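Local coordinates for uncharacterized protein AsbF (Bacillus anthracis, PDB 3DX5) that converts 3-dehydroshikimate to 3,4-dihydroxybenzoate with the help of manganese, supplying a building block of the siderophore petrobactin, at residues F199-S204 and G232-D237; E142-T147 and F173-E178. All coordinates share one frame; numbering follows the deposited sequence.

In the fold
Both contacts belong to one TIM barrel of the xylose isomerase-like family, and their centres lie about 13 Å apart. Interaction 2 comes first along the chain: the loop after strand 138-142 meets helix 173-178, which directly follows strand 167-172. Interaction 1 opens later, where the end of strand 194-202 meets the turn leading into helix 236-243. Strands 138-142, 167-172 and 194-202 are consecutive parallel neighbours in the barrel wall, and helix 173-178, half of interaction 2, also packs against interaction 1: Trp177 on Ile233 and Phe173 on Tyr236. Adjacent strand ends, with the loop and helix that follow them, thus form one side of the manganese and 3,4-dihydroxybenzoic acid pocket.

Interaction 1: residues F199-S204 and G232-D237; sequences FKNISS and GIVNYD. With DHB (3,4-dihydroxybenzoic acid), chain D.
Asn201 does most of the polar work, gripping the backbone of Val234 at both ends: OD1 accepts from Val234 N at 3.0 Å, in the carbonyl plane on a lone pair, and ND2 donates to Val234 O at 2.9 Å. OD1 takes a second N-H, from Ile202, while ND2 also reaches Leu229 O, which fixes the rotation of the amide. Next to it, Ile202 O receives Ile233 N in a backbone hydrogen bond of 3.0 Å. The phenol of Tyr236 adds a further link, its OH donating to Lys200 O at 2.7 Å.

Apolar contact is centred on Tyr236, whose CE2 sits over one face of Phe199, 3.6 Å from Phe199 CG; the two ring planes are inclined at 55°. At the other end Ile202 CG2 meets Ile233 CG2.

The CB of Lys200 leaves the backbone on the side away from 232-237. Its chain is extended as far as CE and bends at chi4 (-64°), where NZ donates a hydrogen bond of 2.8 Å to O3 of the bound 3,4-dihydroxybenzoic acid, with a salt bridge to Asp172 and a hydrogen bond to Glu253. The lysine thus enters the ligand pocket from the C-terminal end of a barrel strand, where TIM-barrel enzymes carry their active sites.

Interaction 2: residues E142-T147 and F173-E178; sequences ETHPNT and FLHIWE. With MN (manganese (II) ion), chain B; DHB (3,4-dihydroxybenzoic acid), chain D.
His144 and His175 lie side by side and point the same way, toward the bound 3,4-dihydroxybenzoic acid. Their rings are inclined at 61°, with centroids 4.3 Å apart, and touch through their CD2 atoms. Each ring turns an edge to the ligand. His144, inferred to be the proton acceptor, has NE2 2.9 Å from ligand O3. His175 directs NE2 at ligand O4, a hydrogen bond of 2.8 Å, and makes a weak one to O3.

The far side of the His175 imidazole is tied down by Glu178, one helical turn on. His175 ND1 donates to Glu178 OE1 at 2.8 Å, nearly straight at 166°, and the carboxylate oxygen lies in the ring plane. This His-carboxylate bond sets the rotation of the imidazole. Pro145 CD rests over one face of the same ring, 3.3 Å from His175 ND1; the proline and histidine side chains cross at about a right angle, and Pro145 CG also touches Glu178 OE1.

Glu142 reaches the site with CD anti to CA (chi2 159°), and its OE2 binds manganese at 2.1 Å. Ligand O3 takes another position on the metal, and Asp172, His198 and Glu253 supply protein ligands too, while Glu142 OE1 is held by a salt bridge to Arg102.

Farther from the ligand, Thr143 OG1 and CB lie against Ile176 CG1, and that hydroxyl also bonds to Asp172 N. The loop is thereby fastened to the end of strand 167-172 as well as to helix 173-178. Thr143 and Ile176 both pack on Leu171 of that strand, Ile176 and Phe173 meet helix 183-190, and Leu174 turns to strand 194-202, where it touches Lys200 and Ile202.

Interaction 1: residues F199-S204 and G232-D237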
loop_
_atom_site.group_PDB
_atom_site.type_symbol
_atom_site.label_atom_id
_atom_site.label_comp_id
_atom_site.label_asym_id
_atom_site.label_seq_id
_atom_site.Cartn_x
_atom_site.Cartn_y
_atom_site.Cartn_z
ATOM N N PHE A 199 -9.018 -10.809 -13.958
ATOM C CA PHE A 199 -10.457 -10.942 -13.815
ATOM C C PHE A 199 -10.881 -10.200 -12.540
ATOM O O PHE A 199 -10.492 -10.594 -11.434
ATOM C CB PHE A 199 -10.845 -12.421 -13.594
ATOM C CG PHE A 199 -10.841 -13.303 -14.850
ATOM C CD1 PHE A 199 -10.371 -12.844 -16.077
ATOM C CD2 PHE A 199 -11.247 -14.630 -14.755
ATOM C CE1 PHE A 199 -10.361 -13.683 -17.205
ATOM C CE2 PHE A 199 -11.250 -15.480 -15.869
ATOM C CZ PHE A 199 -10.806 -15.001 -17.104
ATOM N N LYS A 200 -11.690 -9.153 -12.663
ATOM C CA LYS A 200 -12.328 -8.577 -11.471
ATOM C C LYS A 200 -13.661 -8.004 -11.937
ATOM O O LYS A 200 -13.888 -7.871 -13.146
ATOM C CB LYS A 200 -11.420 -7.530 -10.756
ATOM C CG LYS A 200 -10.968 -6.310 -11.631
ATOM C CD LYS A 200 -10.169 -5.308 -10.761
ATOM C CE LYS A 200 -9.740 -4.050 -11.548
ATOM N NZ LYS A 200 -8.781 -4.369 -12.666
ATOM N N ASN A 201 -14.546 -7.650 -11.011
ATOM C CA ASN A 201 -15.877 -7.182 -11.410
ATOM C C ASN A 201 -16.333 -6.061 -10.501
ATOM O O ASN A 201 -15.749 -5.839 -9.432
ATOM C CB ASN A 201 -16.902 -8.337 -11.388
ATOM C CG ASN A 201 -17.965 -8.189 -12.479
ATOM O OD1 ASN A 201 -18.148 -7.091 -13.039
ATOM N ND2 ASN A 201 -18.660 -9.289 -12.798
ATOM N N ILE A 202 -17.401 -5.376 -10.885
ATOM C CA ILE A 202 -17.893 -4.261 -10.083
ATOM C C ILE A 202 -19.411 -4.382 -10.090
ATOM O O ILE A 202 -19.978 -4.910 -11.076
ATOM C CB ILE A 202 -17.402 -2.906 -10.673
ATOM C CG1 ILE A 202 -17.606 -1.771 -9.693
ATOM C CG2 ILE A 202 -18.119 -2.551 -12.007
ATOM C CD1 ILE A 202 -16.560 -1.733 -8.589
ATOM N N SER A 203 -20.096 -3.915 -9.044
ATOM C CA SER A 203 -21.578 -4.081 -9.046
ATOM C C SER A 203 -22.270 -3.148 -10.038
ATOM O O SER A 203 -23.347 -3.459 -10.539
ATOM C CB SER A 203 -22.186 -3.888 -7.649
ATOM O OG SER A 203 -21.898 -2.568 -7.201
ATOM N N SER A 204 -21.645 -2.024 -10.364
ATOM C CA SER A 204 -22.284 -1.007 -11.218
ATOM C C SER A 204 -21.197 -0.071 -11.704
ATOM O O SER A 204 -20.211 0.158 -10.972
ATOM C CB SER A 204 -23.338 -0.237 -10.388
ATOM O OG SER A 204 -23.536 1.091 -10.838
ATOM N N GLY A 232 -21.194 -9.409 -10.442
ATOM C CA GLY A 232 -21.086 -8.058 -10.991
ATOM C C GLY A 232 -21.660 -7.856 -12.382
ATOM O O GLY A 232 -22.259 -8.764 -12.937
ATOM N N ILE A 233 -21.447 -6.665 -12.944
ATOM C CA ILE A 233 -22.074 -6.261 -14.207
ATOM C C ILE A 233 -21.358 -6.853 -15.442
ATOM O O ILE A 233 -21.999 -7.144 -16.436
ATOM C CB ILE A 233 -22.287 -4.692 -14.279
ATOM C CG1 ILE A 233 -23.128 -4.253 -15.482
ATOM C CG2 ILE A 233 -20.972 -3.934 -14.232
ATOM C CD1 ILE A 233 -24.643 -4.788 -15.482
ATOM N N VAL A 234 -20.046 -7.031 -15.385
ATOM C CA VAL A 234 -19.336 -7.715 -16.462
ATOM C C VAL A 234 -19.714 -9.201 -16.478
ATOM O O VAL A 234 -19.814 -9.840 -15.411
ATOM C CB VAL A 234 -17.814 -7.576 -16.329
ATOM C CG1 VAL A 234 -17.087 -8.261 -17.526
ATOM C CG2 VAL A 234 -17.431 -6.109 -16.241
ATOM N N ASN A 235 -19.944 -9.733 -17.677
ATOM C CA ASN A 235 -20.409 -11.109 -17.869
ATOM C C ASN A 235 -19.209 -12.050 -18.004
ATOM O O ASN A 235 -18.656 -12.236 -19.107
ATOM C CB ASN A 235 -21.352 -11.206 -19.100
ATOM C CG ASN A 235 -22.103 -12.533 -19.178
ATOM O OD1 ASN A 235 -21.621 -13.566 -18.767
ATOM N ND2 ASN A 235 -23.287 -12.485 -19.714
ATOM N N TYR A 236 -18.809 -12.630 -16.872
ATOM C CA TYR A 236 -17.701 -13.573 -16.819
ATOM C C TYR A 236 -18.035 -14.956 -17.410
ATOM O O TYR A 236 -17.122 -15.672 -17.823
ATOM C CB TYR A 236 -17.046 -13.604 -15.399
ATOM C CG TYR A 236 -16.047 -12.489 -15.306
ATOM C CD1 TYR A 236 -16.412 -11.228 -14.828
ATOM C CD2 TYR A 236 -14.746 -12.651 -15.808
ATOM C CE1 TYR A 236 -15.487 -10.171 -14.811
ATOM C CE2 TYR A 236 -13.833 -11.587 -15.821
ATOM C CZ TYR A 236 -14.193 -10.372 -15.285
ATOM O OH TYR A 236 -13.283 -9.342 -15.338
ATOM N N ASP A 237 -19.324 -15.324 -17.471
ATOM C CA ASP A 237 -19.724 -16.575 -18.156
ATOM C C ASP A 237 -19.300 -16.553 -19.613
ATOM O O ASP A 237 -18.686 -17.495 -20.095
ATOM C CB ASP A 237 -21.247 -16.843 -18.063
ATOM C CG ASP A 237 -21.649 -17.384 -16.706
ATOM O OD1 ASP A 237 -21.066 -18.403 -16.264
ATOM O OD2 ASP A 237 -22.522 -16.774 -16.050
HETATM C C1 DHB D . -3.471 -1.977 -10.336
HETATM C C2 DHB D . -4.109 -2.806 -11.253
HETATM C C3 DHB D . -5.448 -2.588 -11.593
HETATM O O3 DHB D . -6.143 -3.357 -12.490
HETATM C C4 DHB D . -6.145 -1.452 -10.986
HETATM O O4 DHB D . -7.435 -1.268 -11.346
HETATM C C5 DHB D . -5.488 -0.611 -10.093
HETATM C C6 DHB D . -4.147 -0.890 -9.773
HETATM C C DHB D . -2.022 -2.258 -9.973
HETATM O O1 DHB D . -1.364 -1.550 -9.204
HETATM O O2 DHB D . -1.419 -3.329 -10.483
#

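Interaction 2: residues E142-T147 and F173-E178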
loop_
_atom_site.group_PDB
_atom_site.type_symbol
_atom_site.label_atom_id
_atom_site.label_comp_id
_atom_site.label_asym_id
_atom_site.label_seq_id
_atom_site.Cartn_x
_atom_site.Cartn_y
_atom_site.Cartn_z
ATOM N N GLU A 142 -0.732 -3.665 -19.503
ATOM C CA GLU A 142 -2.062 -3.933 -18.960
ATOM C C GLU A 142 -3.074 -2.924 -19.563
ATOM O O GLU A 142 -2.768 -1.756 -19.690
ATOM C CB GLU A 142 -2.009 -3.854 -17.423
ATOM C CG GLU A 142 -3.331 -4.210 -16.772
ATOM C CD GLU A 142 -3.155 -4.612 -15.338
ATOM O OE1 GLU A 142 -2.140 -5.255 -14.994
ATOM O OE2 GLU A 142 -4.052 -4.290 -14.557
ATOM N N THR A 143 -4.244 -3.385 -19.984
ATOM C CA THR A 143 -5.290 -2.493 -20.469
ATOM C C THR A 143 -5.904 -1.746 -19.248
ATOM O O THR A 143 -6.465 -2.376 -18.336
ATOM C CB THR A 143 -6.367 -3.273 -21.232
ATOM O OG1 THR A 143 -6.802 -4.348 -20.412
ATOM C CG2 THR A 143 -5.808 -3.889 -22.586
ATOM N N HIS A 144 -5.762 -0.422 -19.248
ATOM C CA HIS A 144 -6.077 0.438 -18.109
ATOM C C HIS A 144 -6.554 1.829 -18.509
ATOM O O HIS A 144 -5.992 2.409 -19.440
ATOM C CB HIS A 144 -4.819 0.656 -17.271
ATOM C CG HIS A 144 -4.951 0.114 -15.902
ATOM N ND1 HIS A 144 -4.797 0.888 -14.774
ATOM C CD2 HIS A 144 -5.322 -1.121 -15.475
ATOM C CE1 HIS A 144 -4.983 0.130 -13.707
ATOM N NE2 HIS A 144 -5.309 -1.091 -14.109
ATOM N N PRO A 145 -7.589 2.361 -17.797
ATOM C CA PRO A 145 -7.991 3.753 -18.008
ATOM C C PRO A 145 -6.819 4.691 -17.624
ATOM O O PRO A 145 -5.910 4.302 -16.860
ATOM C CB PRO A 145 -9.191 3.937 -17.065
ATOM C CG PRO A 145 -8.937 2.895 -15.962
ATOM C CD PRO A 145 -8.327 1.732 -16.676
ATOM N N ASN A 146 -6.810 5.885 -18.201
ATOM C CA ASN A 146 -5.742 6.859 -17.881
ATOM C C ASN A 146 -4.344 6.389 -18.274
ATOM O O ASN A 146 -3.361 6.727 -17.625
ATOM C CB ASN A 146 -5.846 7.311 -16.388
ATOM C CG ASN A 146 -7.250 7.845 -16.060
ATOM O OD1 ASN A 146 -7.964 7.320 -15.193
ATOM N ND2 ASN A 146 -7.683 8.820 -16.829
ATOM N N THR A 147 -4.276 5.568 -19.323
ATOM C CA THR A 147 -3.009 5.147 -19.932
ATOM C C THR A 147 -3.204 5.121 -21.451
ATOM O O THR A 147 -4.317 5.378 -21.932
ATOM C CB THR A 147 -2.535 3.751 -19.463
ATOM O OG1 THR A 147 -3.310 2.743 -20.107
ATOM C CG2 THR A 147 -2.602 3.591 -17.914
ATOM N N PHE A 173 -10.256 -7.419 -18.256
ATOM C CA PHE A 173 -11.591 -7.316 -18.829
ATOM C C PHE A 173 -12.485 -6.235 -18.228
ATOM O O PHE A 173 -13.226 -5.578 -18.968
ATOM C CB PHE A 173 -12.303 -8.678 -18.763
ATOM C CG PHE A 173 -11.772 -9.665 -19.754
ATOM C CD1 PHE A 173 -12.103 -9.556 -21.109
ATOM C CD2 PHE A 173 -10.902 -10.677 -19.341
ATOM C CE1 PHE A 173 -11.611 -10.484 -22.037
ATOM C CE2 PHE A 173 -10.417 -11.600 -20.253
ATOM C CZ PHE A 173 -10.763 -11.514 -21.596
ATOM N N LEU A 174 -12.442 -6.063 -16.919
ATOM C CA LEU A 174 -13.148 -4.954 -16.287
ATOM C C LEU A 174 -12.808 -3.607 -16.961
ATOM O O LEU A 174 -13.700 -2.842 -17.328
ATOM C CB LEU A 174 -12.808 -4.887 -14.773
ATOM C CG LEU A 174 -13.557 -3.852 -13.892
ATOM C CD1 LEU A 174 -12.987 -2.426 -14.137
ATOM C CD2 LEU A 174 -15.052 -3.930 -14.131
ATOM N N HIS A 175 -11.518 -3.308 -17.106
ATOM C CA HIS A 175 -11.129 -2.045 -17.684
ATOM C C HIS A 175 -11.474 -1.928 -19.143
ATOM O O HIS A 175 -11.749 -0.838 -19.626
ATOM C CB HIS A 175 -9.651 -1.742 -17.419
ATOM C CG HIS A 175 -9.376 -1.523 -15.963
ATOM N ND1 HIS A 175 -10.101 -0.619 -15.209
ATOM C CD2 HIS A 175 -8.522 -2.134 -15.108
ATOM C CE1 HIS A 175 -9.671 -0.654 -13.957
ATOM N NE2 HIS A 175 -8.714 -1.563 -13.868
ATOM N N ILE A 176 -11.454 -3.050 -19.838
ATOM C CA ILE A 176 -11.842 -3.083 -21.229
ATOM C C ILE A 176 -13.336 -2.728 -21.340
ATOM O O ILE A 176 -13.715 -1.866 -22.132
ATOM C CB ILE A 176 -11.475 -4.488 -21.824
ATOM C CG1 ILE A 176 -10.126 -4.384 -22.512
ATOM C CG2 ILE A 176 -12.543 -5.022 -22.761
ATOM C CD1 ILE A 176 -10.082 -3.377 -23.684
ATOM N N TRP A 177 -14.156 -3.355 -20.503
ATOM C CA TRP A 177 -15.589 -3.078 -20.439
ATOM C C TRP A 177 -15.872 -1.591 -20.103
ATOM O O TRP A 177 -16.718 -0.942 -20.720
ATOM C CB TRP A 177 -16.218 -3.995 -19.400
ATOM C CG TRP A 177 -17.668 -3.733 -19.242
ATOM C CD1 TRP A 177 -18.681 -4.251 -20.008
ATOM C CD2 TRP A 177 -18.283 -2.890 -18.272
ATOM N NE1 TRP A 177 -19.892 -3.771 -19.570
ATOM C CE2 TRP A 177 -19.681 -2.938 -18.503
ATOM C CE3 TRP A 177 -17.797 -2.108 -17.215
ATOM C CZ2 TRP A 177 -20.593 -2.228 -17.720
ATOM C CZ3 TRP A 177 -18.711 -1.394 -16.439
ATOM C CH2 TRP A 177 -20.085 -1.460 -16.700
ATOM N N GLU A 178 -15.137 -1.067 -19.135
ATOM C CA GLU A 178 -15.200 0.330 -18.729
ATOM C C GLU A 178 -14.976 1.248 -19.913
ATOM O O GLU A 178 -15.621 2.260 -19.995
ATOM C CB GLU A 178 -14.146 0.588 -17.632
ATOM C CG GLU A 178 -13.877 2.055 -17.275
ATOM C CD GLU A 178 -12.947 2.178 -16.047
ATOM O OE1 GLU A 178 -12.034 1.348 -15.871
ATOM O OE2 GLU A 178 -13.168 3.080 -15.231
HETATM MN MN MN B . -5.494 -5.194 -13.366
HETATM C C1 DHB D . -3.471 -1.977 -10.336
HETATM C C2 DHB D . -4.109 -2.806 -11.253
HETATM C C3 DHB D . -5.448 -2.588 -11.593
HETATM O O3 DHB D . -6.143 -3.357 -12.490
HETATM C C4 DHB D . -6.145 -1.452 -10.986
HETATM O O4 DHB D . -7.435 -1.268 -11.346
HETATM C C5 DHB D . -5.488 -0.611 -10.093
HETATM C C6 DHB D . -4.147 -0.890 -9.773
HETATM C C DHB D . -2.022 -2.258 -9.973
HETATM O O1 DHB D . -1.364 -1.550 -9.204
HETATM O O2 DHB D . -1.419 -3.329 -10.483
#